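Local coordinates for Rbsd/fucu transport protein family protein (Streptococcus pneumoniae, PDB 4A34), which binds L-fucose and, as a fucose mutarotase, probably speeds the interconversion of the alpha and beta anomers of the sugar, at residues P51-S56 with A120-G125. Numbering follows the deposited sequence.
Sequences PELLDS and AIVATG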
loop_
_atom_site.group_PDB
_atom_site.type_symbol
_atom_site.label_atom_id
_atom_site.label_comp_id
_atom_site.label_asym_id
_atom_site.label_seq_id
_atom_site.Cartn_x
_atom_site.Cartn_y
_atom_site.Cartn_z
ATOM N N PRO I 51 -33.919 -11.488 -0.525
ATOM C CA PRO I 51 -35.094 -10.959 -1.245
ATOM C C PRO I 51 -35.223 -9.437 -1.166
ATOM O O PRO I 51 -35.543 -8.799 -2.170
ATOM C CB PRO I 51 -36.303 -11.649 -0.567
ATOM C CG PRO I 51 -35.762 -12.445 0.572
ATOM C CD PRO I 51 -34.282 -12.619 0.355
ATOM N N GLU I 52 -34.960 -8.872 0.013
ATOM C CA GLU I 52 -34.909 -7.416 0.187
ATOM C C GLU I 52 -33.873 -6.797 -0.754
ATOM O O GLU I 52 -34.173 -5.858 -1.493
ATOM C CB GLU I 52 -34.583 -7.034 1.638
ATOM C CG GLU I 52 -35.689 -7.307 2.655
ATOM C CD GLU I 52 -35.492 -8.619 3.402
ATOM O OE1 GLU I 52 -35.625 -9.700 2.778
ATOM O OE2 GLU I 52 -35.221 -8.562 4.623
ATOM N N LEU I 53 -32.662 -7.344 -0.736
ATOM C CA LEU I 53 -31.579 -6.844 -1.576
ATOM C C LEU I 53 -31.838 -7.040 -3.077
ATOM O O LEU I 53 -31.444 -6.197 -3.892
ATOM C CB LEU I 53 -30.249 -7.498 -1.167
ATOM C CG LEU I 53 -28.961 -6.837 -1.657
ATOM C CD1 LEU I 53 -28.920 -5.395 -1.219
ATOM C CD2 LEU I 53 -27.750 -7.581 -1.124
ATOM N N LEU I 54 -32.503 -8.145 -3.428
ATOM C CA LEU I 54 -32.796 -8.485 -4.826
ATOM C C LEU I 54 -33.765 -7.484 -5.469
ATOM O O LEU I 54 -33.612 -7.107 -6.632
ATOM C CB LEU I 54 -33.350 -9.915 -4.927
ATOM C CG LEU I 54 -33.815 -10.440 -6.293
ATOM C CD1 LEU I 54 -32.669 -10.455 -7.319
ATOM C CD2 LEU I 54 -34.425 -11.818 -6.148
ATOM N N ASP I 55 -34.759 -7.064 -4.690
ATOM C CA ASP I 55 -35.734 -6.082 -5.121
ATOM C C ASP I 55 -35.061 -4.735 -5.438
ATOM O O ASP I 55 -35.341 -4.108 -6.472
ATOM C CB ASP I 55 -36.789 -5.920 -4.024
ATOM C CG ASP I 55 -38.033 -5.197 -4.508
ATOM O OD1 ASP I 55 -38.573 -5.565 -5.581
ATOM O OD2 ASP I 55 -38.475 -4.262 -3.802
ATOM N N SER I 56 -34.163 -4.307 -4.549
ATOM C CA SER I 56 -33.474 -3.025 -4.686
ATOM C C SER I 56 -32.530 -3.020 -5.878
ATOM O O SER I 56 -32.445 -2.038 -6.611
ATOM C CB SER I 56 -32.699 -2.694 -3.409
ATOM O OG SER I 56 -33.560 -2.605 -2.290
ATOM N N ALA I 120 -18.266 -8.906 -8.454
ATOM C CA ALA I 120 -18.321 -8.819 -7.007
ATOM C C ALA I 120 -19.259 -9.845 -6.391
ATOM O O ALA I 120 -20.269 -10.261 -6.995
ATOM C CB ALA I 120 -18.720 -7.421 -6.570
ATOM N N ILE I 121 -18.906 -10.250 -5.179
ATOM C CA ILE I 121 -19.798 -11.032 -4.356
ATOM C C ILE I 121 -20.166 -10.180 -3.152
ATOM O O ILE I 121 -19.292 -9.577 -2.511
ATOM C CB ILE I 121 -19.146 -12.354 -3.899
ATOM C CG1 ILE I 121 -18.692 -13.182 -5.117
ATOM C CG2 ILE I 121 -20.097 -13.121 -2.966
ATOM C CD1 ILE I 121 -18.095 -14.538 -4.791
ATOM N N VAL I 122 -21.462 -10.106 -2.872
ATOM C CA VAL I 122 -21.941 -9.538 -1.614
ATOM C C VAL I 122 -22.370 -10.646 -0.646
ATOM O O VAL I 122 -23.241 -11.451 -0.955
ATOM C CB VAL I 122 -23.062 -8.466 -1.821
ATOM C CG1 VAL I 122 -23.960 -8.823 -2.963
ATOM C CG2 VAL I 122 -23.864 -8.248 -0.554
ATOM N N ALA I 123 -21.714 -10.692 0.507
ATOM C CA ALA I 123 -22.088 -11.597 1.582
ATOM C C ALA I 123 -23.288 -11.024 2.341
ATOM O O ALA I 123 -23.226 -9.925 2.883
ATOM C CB ALA I 123 -20.914 -11.818 2.521
ATOM N N THR I 124 -24.384 -11.767 2.366
ATOM C CA THR I 124 -25.584 -11.304 3.040
ATOM C C THR I 124 -25.795 -12.077 4.340
ATOM O O THR I 124 -24.984 -12.931 4.698
ATOM C CB THR I 124 -26.809 -11.459 2.137
ATOM O OG1 THR I 124 -27.110 -12.851 2.008
ATOM C CG2 THR I 124 -26.558 -10.840 0.750
ATOM N N GLY I 125 -26.877 -11.764 5.047
ATOM C CA GLY I 125 -27.191 -12.420 6.308
ATOM C C GLY I 125 -28.208 -13.530 6.146
ATOM O O GLY I 125 -28.696 -14.076 7.133
#
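Leu53 meets Val122 and Thr124 through a single methyl group, CD2. The contact is wholly apolar. From Leu53 CD2 to Val122 CG2 is 4.0 Å, and these two side chains reach toward each other tip to tip. From Leu53 CD2 to Thr124 CG2 is 3.9 Å, with the two side chains at a slant. The leucine methyl thus touches both residues, which lie two apart on the same face of strand 120-124. Leu53 holds CG anti to its own N (chi1 -164°), which extends the side chain from helix 50-60 to the strand. The backbones stay well apart, with 8.8 Å between Leu53 CA and Thr124 CA.

No hydrogen bond joins the two segments. Thr124 offers its methyl to the leucine, while OG1 hydrogen-bonds to the backbone O of Ala29, on the adjacent strand 25-29. The polar end of this buried threonine is therefore satisfied by the neighbouring backbone. Ala123, between the two contact residues, points away from the helix and packs on Ser35 of helix 35-38.

The three touching residues are buried near the centre of the chain. Strand 120-124 runs parallel to its two neighbours, 42-45 and 25-29, and helix 50-60 sets Leu53 against one face of it, at Val122 and Thr124. This is helix-on-sheet packing in the alpha/beta core of the RbsD/FucU fold.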